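Local coordinates for protein restriction endonuclease THAI (PDB 3NDH) that cleaves DNA as a restriction endonuclease and, in its specific complex, intercalates into the double helix without flipping bases out, at residues 60-65 / 103-108; 65-70 / 90-95; 150-155 / 191-196; 162-167 / 186-191. All blocks are in the same frame, centred on the assembly; numbering follows the deposited sequence. Where two conformers were deposited one is given.

Contact 1: 60-65 / 103-108. With nucleotides of chain C.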
# COMPACT_ATOMS: atom_id res chain seq x y z
N SER A 60 -0.71 5.54 -3.08
CA SER A 60 -2.16 5.46 -3.07
C SER A 60 -2.76 6.67 -2.37
O SER A 60 -3.78 7.22 -2.78
CB SER A 60 -2.55 4.14 -2.38
OG SER A 60 -1.92 3.00 -2.99
N LEU A 61 -2.08 7.15 -1.33
CA LEU A 61 -2.51 8.34 -0.64
C LEU A 61 -2.23 9.64 -1.44
O LEU A 61 -3.05 10.54 -1.51
CB LEU A 61 -1.88 8.35 0.75
CG LEU A 61 -2.41 9.35 1.78
CD1 LEU A 61 -3.95 9.36 1.86
CD2 LEU A 61 -1.80 9.06 3.15
N ARG A 62 -1.05 9.73 -2.06
CA ARG A 62 -0.75 10.86 -2.94
C ARG A 62 -1.78 10.95 -4.06
O ARG A 62 -2.18 12.03 -4.44
CB ARG A 62 0.62 10.64 -3.57
CG ARG A 62 1.79 10.78 -2.62
CD ARG A 62 3.04 10.36 -3.36
NE ARG A 62 4.23 10.35 -2.54
CZ ARG A 62 5.32 9.65 -2.84
NH1 ARG A 62 5.36 8.91 -3.92
NH2 ARG A 62 6.37 9.69 -2.03
N GLU A 63 -2.22 9.81 -4.57
CA GLU A 63 -3.23 9.78 -5.63
C GLU A 63 -4.52 10.43 -5.15
O GLU A 63 -5.12 11.22 -5.89
CB GLU A 63 -3.51 8.34 -6.04
CG GLU A 63 -4.52 8.16 -7.16
CD GLU A 63 -5.10 6.78 -7.08
OE1 GLU A 63 -4.33 5.77 -7.12
OE2 GLU A 63 -6.34 6.68 -6.92
N ARG A 64 -4.93 10.14 -3.92
CA ARG A 64 -6.11 10.79 -3.35
C ARG A 64 -6.00 12.31 -3.37
O ARG A 64 -6.95 13.02 -3.65
CB ARG A 64 -6.37 10.33 -1.91
CG ARG A 64 -6.90 8.95 -1.80
CD ARG A 64 -7.58 8.74 -0.45
NE ARG A 64 -7.67 7.34 -0.17
CZ ARG A 64 -7.30 6.78 0.98
NH1 ARG A 64 -6.89 7.53 2.00
NH2 ARG A 64 -7.41 5.48 1.11
N ILE A 65 -4.80 12.80 -3.03
CA ILE A 65 -4.52 14.22 -2.99
C ILE A 65 -4.67 14.83 -4.39
O ILE A 65 -5.24 15.93 -4.56
CB ILE A 65 -3.13 14.51 -2.40
CG1 ILE A 65 -3.14 14.18 -0.90
CG2 ILE A 65 -2.71 15.95 -2.61
CD1 ILE A 65 -1.77 13.96 -0.23
N THR A 103 3.42 8.83 -9.18
CA THR A 103 4.29 9.63 -8.36
C THR A 103 5.64 8.91 -8.22
O THR A 103 5.72 7.68 -8.19
CB THR A 103 3.65 9.91 -6.97
OG1 THR A 103 3.62 8.72 -6.18
CG2 THR A 103 2.24 10.53 -7.14
N ILE A 104 6.70 9.72 -8.14
CA ILE A 104 8.05 9.17 -8.14
C ILE A 104 8.99 10.18 -7.49
O ILE A 104 8.90 11.39 -7.78
CB ILE A 104 8.48 8.80 -9.58
CG1 ILE A 104 9.80 8.04 -9.60
CG2 ILE A 104 8.57 10.02 -10.47
CD1 ILE A 104 9.67 6.62 -9.15
N THR A 105 9.86 9.67 -6.62
CA THR A 105 10.85 10.49 -5.94
C THR A 105 12.24 10.27 -6.53
O THR A 105 12.66 9.14 -6.78
CB THR A 105 10.86 10.19 -4.44
OG1 THR A 105 9.55 10.41 -3.90
CG2 THR A 105 11.82 11.12 -3.72
N GLY A 106 12.97 11.36 -6.71
CA GLY A 106 14.36 11.26 -7.17
C GLY A 106 14.80 12.51 -7.86
O GLY A 106 13.98 13.35 -8.19
N LYS A 107 16.11 12.64 -8.09
CA LYS A 107 16.68 13.79 -8.82
C LYS A 107 16.04 13.88 -10.21
O LYS A 107 15.67 14.96 -10.68
CB LYS A 107 18.20 13.62 -8.94
CG LYS A 107 18.93 14.72 -9.72
CD LYS A 107 20.36 14.31 -10.02
CE LYS A 107 21.09 15.34 -10.89
NZ LYS A 107 20.52 15.42 -12.27
N GLU A 108 15.94 12.74 -10.88
CA GLU A 108 15.04 12.62 -12.02
C GLU A 108 14.23 11.34 -11.86
O GLU A 108 14.70 10.38 -11.23
CB GLU A 108 15.81 12.60 -13.35
CG GLU A 108 16.49 13.92 -13.71
CD GLU A 108 15.53 15.03 -14.13
OE1 GLU A 108 14.29 14.82 -14.12
OE2 GLU A 108 16.02 16.12 -14.48
P DA C 9 8.49 7.08 -4.51
OP1 DA C 9 7.88 8.36 -4.06
OP2 DA C 9 9.32 7.06 -5.76
O5' DA C 9 9.36 6.48 -3.32
C5' DA C 9 8.72 5.99 -2.13
C4' DA C 9 9.69 5.22 -1.26
O4' DA C 9 10.10 3.99 -1.91
C3' DA C 9 10.99 5.94 -0.90
O3' DA C 9 11.36 5.59 0.45
C2' DA C 9 11.97 5.38 -1.91
C1' DA C 9 11.52 3.93 -1.98
N9 DA C 9 11.86 3.23 -3.22
C8 DA C 9 11.61 3.65 -4.50
N7 DA C 9 11.97 2.80 -5.43
C5 DA C 9 12.52 1.74 -4.71
C6 DA C 9 13.08 0.51 -5.11
N6 DA C 9 13.18 0.11 -6.38
N1 DA C 9 13.53 -0.31 -4.14
C2 DA C 9 13.43 0.08 -2.86
N3 DA C 9 12.92 1.21 -2.36
C4 DA C 9 12.47 2.00 -3.35
P DG C 8 2.55 5.41 -7.49
OP1 DG C 8 2.23 6.85 -7.71
OP2 DG C 8 2.74 4.52 -8.67
O5' DG C 8 3.86 5.33 -6.58
C5' DG C 8 4.78 4.24 -6.68
C4' DG C 8 5.85 4.37 -5.62
O4' DG C 8 6.53 3.11 -5.41
C3' DG C 8 6.95 5.40 -5.89
O3' DG C 8 7.30 5.99 -4.63
C2' DG C 8 8.07 4.53 -6.45
C1' DG C 8 7.93 3.30 -5.57
N9 DG C 8 8.49 2.06 -6.11
C8 DG C 8 8.48 1.64 -7.42
N7 DG C 8 9.04 0.47 -7.58
C5 DG C 8 9.44 0.10 -6.30
C6 DG C 8 10.10 -1.07 -5.84
O6 DG C 8 10.49 -2.05 -6.49
N1 DG C 8 10.29 -1.04 -4.46
C2 DG C 8 9.91 -0.01 -3.64
N2 DG C 8 10.17 -0.16 -2.33
N3 DG C 8 9.32 1.09 -4.06
C4 DG C 8 9.11 1.08 -5.39
P DC C 7 -1.67 1.93 -9.62
OP1 DC C 7 -2.30 3.20 -9.99
OP2 DC C 7 -0.81 1.22 -10.61
O5' DC C 7 -0.83 2.15 -8.29
C5' DC C 7 -1.25 3.09 -7.31
C4' DC C 7 -0.29 3.07 -6.15
O4' DC C 7 -0.25 1.73 -5.62
C3' DC C 7 1.17 3.36 -6.50
O3' DC C 7 1.37 4.79 -6.57
C2' DC C 7 1.90 2.71 -5.33
C1' DC C 7 0.95 1.59 -4.86
N1 DC C 7 1.45 0.21 -5.05
C2 DC C 7 2.02 -0.45 -3.96
O2 DC C 7 1.97 0.10 -2.84
N3 DC C 7 2.59 -1.66 -4.13
C4 DC C 7 2.59 -2.23 -5.34
N4 DC C 7 3.22 -3.40 -5.47
C5 DC C 7 1.95 -1.62 -6.46
C6 DC C 7 1.39 -0.41 -6.27
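R62 leaves helix 58-74 and runs past T103 of strand 97-105 to a phosphate of the bound DNA that T105 also holds. Its CB lies 3.9 Å from T103 CG2. A chi2 of 173° brings CD to 3.3 Å from T103 OG1, and the extended chain (chi3 -176°) carries the guanidinium on to DA9 of chain C. There NH1 donates to T103 OG1 (2.9 Å, 157°), the oxygen lying in the guanidinium plane, while NH1 and NH2 both hold OP1 of DA9, at 2.6 and 2.9 Å. T105 OG1 adds a third bond to that OP1 (2.6 Å), and T105 N takes OP2. The T103 hydroxyl, accepting from R62, gives its own proton to OP1 of DG8 (2.8 Å), so it bridges the arginine and the preceding phosphate, which T103 N also grips. With a leucine in place of R62, OP1 of DA9 would probably lose its cationic partner and the T103 hydroxyl its donor. F41 and I141 pack against the arginine. Main-chain and side-chain groups holding two successive phosphates beside the metal site are consistent with the substrate cleft of a PD-(D/E)XK nuclease.

Contact 2: 65-70 / 90-95. With NA (sodium ion), chain E; nucleotides of chain C.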
# COMPACT_ATOMS: atom_id res chain seq x y z
N ILE A 65 -4.80 12.80 -3.03
CA ILE A 65 -4.52 14.22 -2.99
C ILE A 65 -4.67 14.83 -4.39
O ILE A 65 -5.24 15.93 -4.56
CB ILE A 65 -3.13 14.51 -2.40
CG1 ILE A 65 -3.14 14.18 -0.90
CG2 ILE A 65 -2.71 15.95 -2.61
CD1 ILE A 65 -1.77 13.96 -0.23
N ILE A 66 -4.16 14.15 -5.41
CA ILE A 66 -4.25 14.66 -6.77
C ILE A 66 -5.69 14.59 -7.27
O ILE A 66 -6.19 15.55 -7.87
CB ILE A 66 -3.27 13.92 -7.72
CG1 ILE A 66 -1.81 14.14 -7.29
CG2 ILE A 66 -3.48 14.34 -9.17
CD1 ILE A 66 -1.36 15.60 -7.26
N SER A 67 -6.39 13.49 -7.01
CA SER A 67 -7.81 13.44 -7.39
C SER A 67 -8.62 14.55 -6.72
O SER A 67 -9.55 15.10 -7.30
CB SER A 67 -8.42 12.10 -7.04
OG SER A 67 -7.78 11.05 -7.78
N SER A 68 -8.26 14.86 -5.48
CA SER A 68 -8.92 15.92 -4.72
C SER A 68 -8.66 17.30 -5.30
O SER A 68 -9.52 18.19 -5.20
CB SER A 68 -8.52 15.85 -3.26
OG SER A 68 -8.96 14.63 -2.69
N LEU A 69 -7.49 17.50 -5.91
CA LEU A 69 -7.25 18.75 -6.65
C LEU A 69 -8.22 18.88 -7.80
O LEU A 69 -8.73 19.95 -8.06
CB LEU A 69 -5.79 18.79 -7.15
CG LEU A 69 -5.38 20.05 -7.89
CD1 LEU A 69 -5.35 21.24 -6.97
CD2 LEU A 69 -4.02 19.79 -8.55
N LEU A 70 -8.47 17.79 -8.51
CA LEU A 70 -9.43 17.81 -9.60
C LEU A 70 -10.83 18.11 -9.08
O LEU A 70 -11.54 18.91 -9.66
CB LEU A 70 -9.47 16.49 -10.34
CG LEU A 70 -8.14 15.98 -10.90
CD1 LEU A 70 -8.33 14.66 -11.63
CD2 LEU A 70 -7.47 17.01 -11.79
N ILE A 90 -5.95 3.24 -14.83
CA ILE A 90 -6.86 4.34 -14.63
C ILE A 90 -7.12 4.51 -13.14
O ILE A 90 -7.50 3.58 -12.45
CB ILE A 90 -8.21 4.10 -15.36
CG1 ILE A 90 -8.01 3.82 -16.86
CG2 ILE A 90 -9.12 5.30 -15.14
CD1 ILE A 90 -9.30 3.38 -17.54
N ASP A 91 -6.90 5.72 -12.65
CA ASP A 91 -7.11 6.04 -11.25
C ASP A 91 -8.32 6.91 -10.98
O ASP A 91 -8.87 6.85 -9.88
CB ASP A 91 -5.86 6.73 -10.72
CG ASP A 91 -4.70 5.78 -10.65
OD1 ASP A 91 -4.83 4.66 -10.08
OD2 ASP A 91 -3.62 6.11 -11.16
N VAL A 92 -8.74 7.69 -11.96
CA VAL A 92 -9.78 8.69 -11.80
C VAL A 92 -10.26 9.07 -13.19
O VAL A 92 -9.54 8.85 -14.17
CB VAL A 92 -9.23 9.90 -10.98
CG1 VAL A 92 -8.17 10.68 -11.76
CG2 VAL A 92 -10.35 10.80 -10.48
N LYS A 93 -11.49 9.55 -13.29
CA LYS A 93 -11.98 10.10 -14.54
C LYS A 93 -12.41 11.53 -14.31
O LYS A 93 -12.90 11.88 -13.23
CB LYS A 93 -13.13 9.29 -15.13
CG LYS A 93 -12.82 7.82 -15.33
CD LYS A 93 -14.05 7.11 -15.85
CE LYS A 93 -13.76 5.65 -16.04
NZ LYS A 93 -14.96 4.91 -16.57
N LEU A 94 -12.23 12.34 -15.34
CA LEU A 94 -12.53 13.76 -15.31
C LEU A 94 -13.45 14.03 -16.50
O LEU A 94 -13.05 13.84 -17.65
CB LEU A 94 -11.24 14.58 -15.41
CG LEU A 94 -11.37 16.11 -15.46
CD1 LEU A 94 -12.09 16.66 -14.22
CD2 LEU A 94 -9.96 16.68 -15.56
N PHE A 95 -14.68 14.44 -16.21
CA PHE A 95 -15.73 14.54 -17.23
C PHE A 95 -15.77 13.27 -18.07
O PHE A 95 -15.95 13.33 -19.29
CB PHE A 95 -15.57 15.78 -18.11
CG PHE A 95 -15.71 17.08 -17.36
CD1 PHE A 95 -16.93 17.75 -17.30
CD2 PHE A 95 -14.61 17.65 -16.72
CE1 PHE A 95 -17.04 18.95 -16.62
CE2 PHE A 95 -14.72 18.86 -16.05
CZ PHE A 95 -15.94 19.51 -16.00
NA NA E . -1.45 5.26 -10.63
P DC C 7 -1.67 1.93 -9.62
OP1 DC C 7 -2.30 3.20 -9.99
OP2 DC C 7 -0.81 1.22 -10.61
O5' DC C 7 -0.83 2.15 -8.29
C5' DC C 7 -1.25 3.09 -7.31
C4' DC C 7 -0.29 3.07 -6.15
O4' DC C 7 -0.25 1.73 -5.62
C3' DC C 7 1.17 3.36 -6.50
O3' DC C 7 1.37 4.79 -6.57
C2' DC C 7 1.90 2.71 -5.33
C1' DC C 7 0.95 1.59 -4.86
N1 DC C 7 1.45 0.21 -5.05
C2 DC C 7 2.02 -0.45 -3.96
O2 DC C 7 1.97 0.10 -2.84
N3 DC C 7 2.59 -1.66 -4.13
C4 DC C 7 2.59 -2.23 -5.34
N4 DC C 7 3.22 -3.40 -5.47
C5 DC C 7 1.95 -1.62 -6.46
C6 DC C 7 1.39 -0.41 -6.27
O HOH W 1 -1.55 4.63 -12.95
O HOH W 2 -1.97 6.19 -8.45
O HOH W 3 0.75 4.01 -10.52
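V92 touches S67 and L70 of helix 58-74. Along 90-95, D91 comes before it and turns to the DNA. D91 OD2 binds the sodium ion at 2.4 Å. OP1 of DC7 of chain C sits on the same ion at 2.3 Å, and three waters and the carbonyl oxygen of I101 bring the ligands to six. Two of the waters stand across the ion from each other, and the third stands across from D91 OD2, as in an octahedral shell; this third water also donates to O5' of DC7. The other carboxylate oxygen, D91 OD1, is paired with R50 of the second subunit. D91 and V92 sit together opposite I99 as a classic beta bulge, and both project toward the helix. V92 spreads its two branches over the helix: CG2 comes 3.7 Å from S67 OG, while CG1, placed between its own backbone N and carbonyl carbon (chi1 68°), meets L70 CD1 at 4.0 Å. S67 OG is also engaged in a weak hydrogen bond to E63 O. K93 points away from the helix, and L94 turns back toward it, where V79, L20 and I99 pack on it. A helix laid over a sheet whose bulged strand offers an aspartate to a metal ion that also holds a DNA phosphate is consistent with the active site of the PD-(D/E)XK nucleases.

Contact 3: 150-155 / 191-196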
# COMPACT_ATOMS: atom_id res chain seq x y z
N TYR A 150 3.42 17.07 -13.87
CA TYR A 150 3.36 17.05 -15.33
C TYR A 150 2.06 16.47 -15.81
O TYR A 150 1.61 15.44 -15.30
CB TYR A 150 4.50 16.18 -15.88
CG TYR A 150 5.87 16.74 -15.62
CD1 TYR A 150 6.57 17.39 -16.61
CD2 TYR A 150 6.46 16.62 -14.36
CE1 TYR A 150 7.82 17.92 -16.38
CE2 TYR A 150 7.71 17.16 -14.12
CZ TYR A 150 8.39 17.79 -15.13
OH TYR A 150 9.64 18.31 -14.90
N TYR A 151 1.47 17.14 -16.80
CA TYR A 151 0.34 16.62 -17.58
C TYR A 151 0.91 16.15 -18.92
O TYR A 151 1.37 16.96 -19.72
CB TYR A 151 -0.75 17.68 -17.79
CG TYR A 151 -1.74 17.40 -18.91
CD1 TYR A 151 -2.20 16.11 -19.17
CD2 TYR A 151 -2.21 18.44 -19.69
CE1 TYR A 151 -3.09 15.88 -20.21
CE2 TYR A 151 -3.11 18.21 -20.72
CZ TYR A 151 -3.54 16.92 -20.96
OH TYR A 151 -4.43 16.67 -21.99
N ILE A 152 0.90 14.84 -19.12
CA ILE A 152 1.46 14.21 -20.31
C ILE A 152 0.28 13.60 -21.07
O ILE A 152 -0.21 12.54 -20.70
CB ILE A 152 2.51 13.14 -19.93
CG1 ILE A 152 3.61 13.76 -19.03
CG2 ILE A 152 3.12 12.57 -21.19
CD1 ILE A 152 4.62 12.78 -18.48
N PRO A 153 -0.19 14.29 -22.12
CA PRO A 153 -1.33 13.78 -22.88
C PRO A 153 -1.09 12.38 -23.44
O PRO A 153 0.04 12.01 -23.76
CB PRO A 153 -1.48 14.80 -24.02
CG PRO A 153 -0.85 16.04 -23.52
CD PRO A 153 0.27 15.59 -22.62
N ASP A 154 -2.17 11.61 -23.56
CA ASP A 154 -2.11 10.31 -24.23
C ASP A 154 -1.40 10.38 -25.60
O ASP A 154 -0.62 9.50 -25.94
CB ASP A 154 -3.49 9.66 -24.37
CG ASP A 154 -4.56 10.55 -25.01
OD1 ASP A 154 -4.29 11.67 -25.46
OD2 ASP A 154 -5.73 10.10 -25.01
N TYR A 155 -1.65 11.43 -26.36
CA TYR A 155 -1.06 11.51 -27.71
C TYR A 155 0.46 11.75 -27.68
O TYR A 155 1.18 11.33 -28.60
CB TYR A 155 -1.79 12.55 -28.59
CG TYR A 155 -1.99 13.92 -28.00
CD1 TYR A 155 -0.98 14.88 -28.04
CD2 TYR A 155 -3.19 14.29 -27.42
CE1 TYR A 155 -1.17 16.14 -27.52
CE2 TYR A 155 -3.38 15.54 -26.89
CZ TYR A 155 -2.36 16.47 -26.94
OH TYR A 155 -2.56 17.72 -26.41
N GLU A 191 11.63 11.46 -22.58
CA GLU A 191 11.04 11.98 -23.80
C GLU A 191 9.58 12.42 -23.62
O GLU A 191 9.21 13.49 -24.09
CB GLU A 191 11.20 10.95 -24.93
CG GLU A 191 12.65 10.85 -25.42
CD GLU A 191 12.87 9.83 -26.50
OE1 GLU A 191 11.89 9.40 -27.14
OE2 GLU A 191 14.04 9.47 -26.76
N ILE A 192 8.76 11.63 -22.93
CA ILE A 192 7.37 12.07 -22.71
C ILE A 192 7.27 13.28 -21.76
O ILE A 192 6.39 14.12 -21.90
CB ILE A 192 6.42 10.93 -22.28
CG1 ILE A 192 6.75 10.36 -20.90
CG2 ILE A 192 6.43 9.82 -23.35
CD1 ILE A 192 5.73 9.35 -20.43
N MET A 193 8.19 13.38 -20.80
CA MET A 193 8.17 14.51 -19.86
C MET A 193 8.58 15.84 -20.49
O MET A 193 8.11 16.90 -20.06
CB MET A 193 9.08 14.23 -18.66
CG MET A 193 8.56 13.17 -17.72
SD MET A 193 9.69 12.90 -16.36
CE MET A 193 9.50 14.44 -15.45
N THR A 194 9.43 15.77 -21.51
CA THR A 194 10.00 16.98 -22.11
C THR A 194 9.40 17.38 -23.46
O THR A 194 9.78 18.41 -24.03
CB THR A 194 11.54 16.85 -22.22
OG1 THR A 194 11.88 15.71 -23.02
CG2 THR A 194 12.17 16.72 -20.84
N ASP A 195 8.46 16.59 -23.98
CA ASP A 195 7.73 16.95 -25.20
C ASP A 195 7.14 18.34 -25.05
O ASP A 195 6.66 18.70 -23.97
CB ASP A 195 6.61 15.94 -25.47
CG ASP A 195 6.00 16.09 -26.86
OD1 ASP A 195 5.21 17.02 -27.11
OD2 ASP A 195 6.30 15.23 -27.71
N GLU A 196 7.17 19.12 -26.13
CA GLU A 196 6.62 20.47 -26.14
C GLU A 196 5.15 20.50 -25.71
O GLU A 196 4.72 21.46 -25.07
CB GLU A 196 6.77 21.09 -27.54
CG GLU A 196 6.61 22.60 -27.58
CD GLU A 196 5.16 23.07 -27.57
OE1 GLU A 196 4.27 22.35 -28.06
OE2 GLU A 196 4.92 24.19 -27.05
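I152, near the end of strand 146-152, and I192 of helix 186-194 bring their CA atoms to 6.7 Å, the closest CA pair of the two segments. From this point I152 spreads over the helix. Its CG2 rests 3.8 Å from I192 CB and 3.7 Å from I192 O, a carbonyl oxygen that T198 OG1 hydrogen-bonds, while CD1 reaches 4.0 Å from M193 CG; the isoleucine thus covers both helix residues. Two residues earlier on the strand, Y150 receives the end of M193. The methionine starts off extended and then bends at chi3 (69°), which sets its methyl over one face of the phenol ring: CE lies 3.7 Å from the Y150 ring centroid, 20° off the normal, in a CH-pi contact offset toward the rim at CE2 and CZ. The sulfur stands farther above the same face, with M193 SD 5.2 Å from that centroid, which makes this a Met-aromatic pair. An alanine in place of Y150 is likely to deprive the M193 methyl of its aromatic platform, leaving a gap over it and the thioether freer to turn. L138 and P109 also touch M193, and I160 touches I192. With P153 as N-cap, the chain then passes from the strand into helix 154-164. The contact is a helix-on-sheet packing of the alpha/beta fold, joining helix 186-194 to the six-stranded mixed sheet.

Contact 4: 162-167 / 186-191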
# COMPACT_ATOMS: atom_id res chain seq x y z
N ASP A 162 5.18 5.14 -30.67
CA ASP A 162 5.18 4.89 -32.12
C ASP A 162 6.58 5.05 -32.70
O ASP A 162 6.97 4.32 -33.60
CB ASP A 162 4.19 5.84 -32.81
CG ASP A 162 2.73 5.44 -32.59
OD1 ASP A 162 2.45 4.36 -32.04
OD2 ASP A 162 1.84 6.23 -32.98
N GLU A 163 7.33 6.02 -32.20
CA GLU A 163 8.66 6.34 -32.74
C GLU A 163 9.76 5.37 -32.35
O GLU A 163 10.63 5.08 -33.16
CB GLU A 163 9.08 7.75 -32.32
CG GLU A 163 8.32 8.81 -33.06
CD GLU A 163 8.53 10.19 -32.52
OE1 GLU A 163 8.79 10.34 -31.31
OE2 GLU A 163 8.41 11.13 -33.30
N ILE A 164 9.73 4.88 -31.12
CA ILE A 164 10.83 4.06 -30.61
C ILE A 164 10.46 2.58 -30.51
O ILE A 164 11.34 1.72 -30.46
CB ILE A 164 11.39 4.60 -29.26
CG1 ILE A 164 10.42 4.37 -28.10
CG2 ILE A 164 11.73 6.09 -29.39
CD1 ILE A 164 10.97 4.84 -26.75
N GLY A 165 9.16 2.29 -30.47
CA GLY A 165 8.69 0.92 -30.40
C GLY A 165 8.61 0.35 -28.99
O GLY A 165 9.27 0.83 -28.06
N LYS A 166 7.81 -0.70 -28.85
CA LYS A 166 7.58 -1.37 -27.56
C LYS A 166 8.85 -1.84 -26.88
O LYS A 166 8.96 -1.78 -25.65
CB LYS A 166 6.63 -2.57 -27.76
CG LYS A 166 7.19 -3.71 -28.62
CD LYS A 166 6.17 -4.81 -28.88
CE LYS A 166 6.73 -5.87 -29.81
NZ LYS A 166 6.58 -5.52 -31.22
N ASP A 167 9.82 -2.32 -27.65
CA ASP A 167 11.01 -2.93 -27.05
C ASP A 167 11.96 -1.90 -26.42
O ASP A 167 12.78 -2.25 -25.56
CB ASP A 167 11.72 -3.82 -28.07
CG ASP A 167 10.84 -4.98 -28.52
OD1 ASP A 167 10.46 -5.80 -27.67
OD2 ASP A 167 10.55 -5.08 -29.73
N ASN A 186 13.76 4.59 -19.01
CA ASN A 186 14.12 5.92 -18.56
C ASN A 186 14.21 6.91 -19.74
O ASN A 186 13.84 8.07 -19.59
CB ASN A 186 15.36 5.87 -17.66
CG ASN A 186 15.10 5.17 -16.33
OD1 ASN A 186 13.96 5.12 -15.83
ND2 ASN A 186 16.15 4.61 -15.75
N GLU A 187 14.64 6.42 -20.90
CA GLU A 187 14.68 7.24 -22.10
C GLU A 187 13.27 7.63 -22.60
O GLU A 187 13.04 8.77 -22.99
CB GLU A 187 15.45 6.52 -23.21
CG GLU A 187 15.65 7.36 -24.46
CD GLU A 187 16.35 8.67 -24.18
OE1 GLU A 187 17.22 8.70 -23.30
OE2 GLU A 187 16.03 9.68 -24.86
N ALA A 188 12.34 6.68 -22.58
CA ALA A 188 10.95 6.97 -22.94
C ALA A 188 10.32 7.98 -21.97
O ALA A 188 9.64 8.92 -22.41
CB ALA A 188 10.12 5.69 -22.95
N LEU A 189 10.59 7.81 -20.68
CA LEU A 189 10.06 8.71 -19.66
C LEU A 189 10.57 10.13 -19.86
O LEU A 189 9.80 11.09 -19.82
CB LEU A 189 10.42 8.20 -18.28
CG LEU A 189 9.85 8.99 -17.11
CD1 LEU A 189 8.33 9.08 -17.21
CD2 LEU A 189 10.28 8.37 -15.80
N LYS A 190 11.87 10.27 -20.09
CA LYS A 190 12.44 11.60 -20.27
C LYS A 190 11.86 12.26 -21.54
O LYS A 190 11.59 13.46 -21.54
CB LYS A 190 13.98 11.50 -20.27
CG LYS A 190 14.75 12.55 -21.02
CD LYS A 190 16.11 12.00 -21.44
CE LYS A 190 16.68 12.77 -22.61
NZ LYS A 190 15.79 12.65 -23.80
N GLU A 191 11.63 11.46 -22.58
CA GLU A 191 11.04 11.98 -23.80
C GLU A 191 9.58 12.42 -23.62
O GLU A 191 9.21 13.49 -24.09
CB GLU A 191 11.20 10.95 -24.93
CG GLU A 191 12.65 10.85 -25.42
CD GLU A 191 12.87 9.83 -26.50
OE1 GLU A 191 11.89 9.40 -27.14
OE2 GLU A 191 14.04 9.47 -26.76
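E187 OE2 receives K190 NZ at 3.2 Å in a salt bridge and lies 2.8 Å from E191 OE2; the other oxygen of E191 faces I164 across the contact. The lysine comes to the syn side of E187 OE2, 30° out of the carboxylate plane. Since E187 and K190 each have two conformations, this pairing is probably not the only one and its details are uncertain. E191, its chain extended beyond CG, brings OE1 to 4.0 Å from I164 CG2, the two side chains crossing at a slant. The second branch of I164 goes the other way along helix 186-194: CG1 stands between the backbone N and the carbonyl carbon (chi1 72°), and CD1 meets A188 CB at 4.0 Å. This is a small helix-helix contact at the periphery of the alpha/beta fold, made where helix 154-164 ends. G165 breaks that helix with a positive phi of 86° and serves as N-cap of helix 166-169; a side chain there would jam against the carbonyl oxygen of I164, which accounts for a glycine. Y169 of the short helix touches both I164 and A188. E163 adds a further acidic group near E187 and E191, and such neighbours probably raise one another's affinity for a proton.

Contacts 1 and 2 are buried, contact 1 nearest the centre of the chain; they share helix 58-74 and reach neighbouring strands of one sheet. In contact 1 charged and hydroxyl groups hold DNA phosphates; contact 2 joins apolar packing to a metal site. The carboxylates of E63 and D91 lie close where the two meet, and R50 of the second subunit forms salt bridges with both. Contact 3, also buried, reaches the same sheet but is apolar and aromatic, with neither metal nor DNA at hand. Contact 4 is the shallowest, partly exposed and made between helices alone. It lies within the loop that contact 3 closes, sharing E191 and helices 154-164 and 186-194. No second-subunit residue touches contacts 3 or 4.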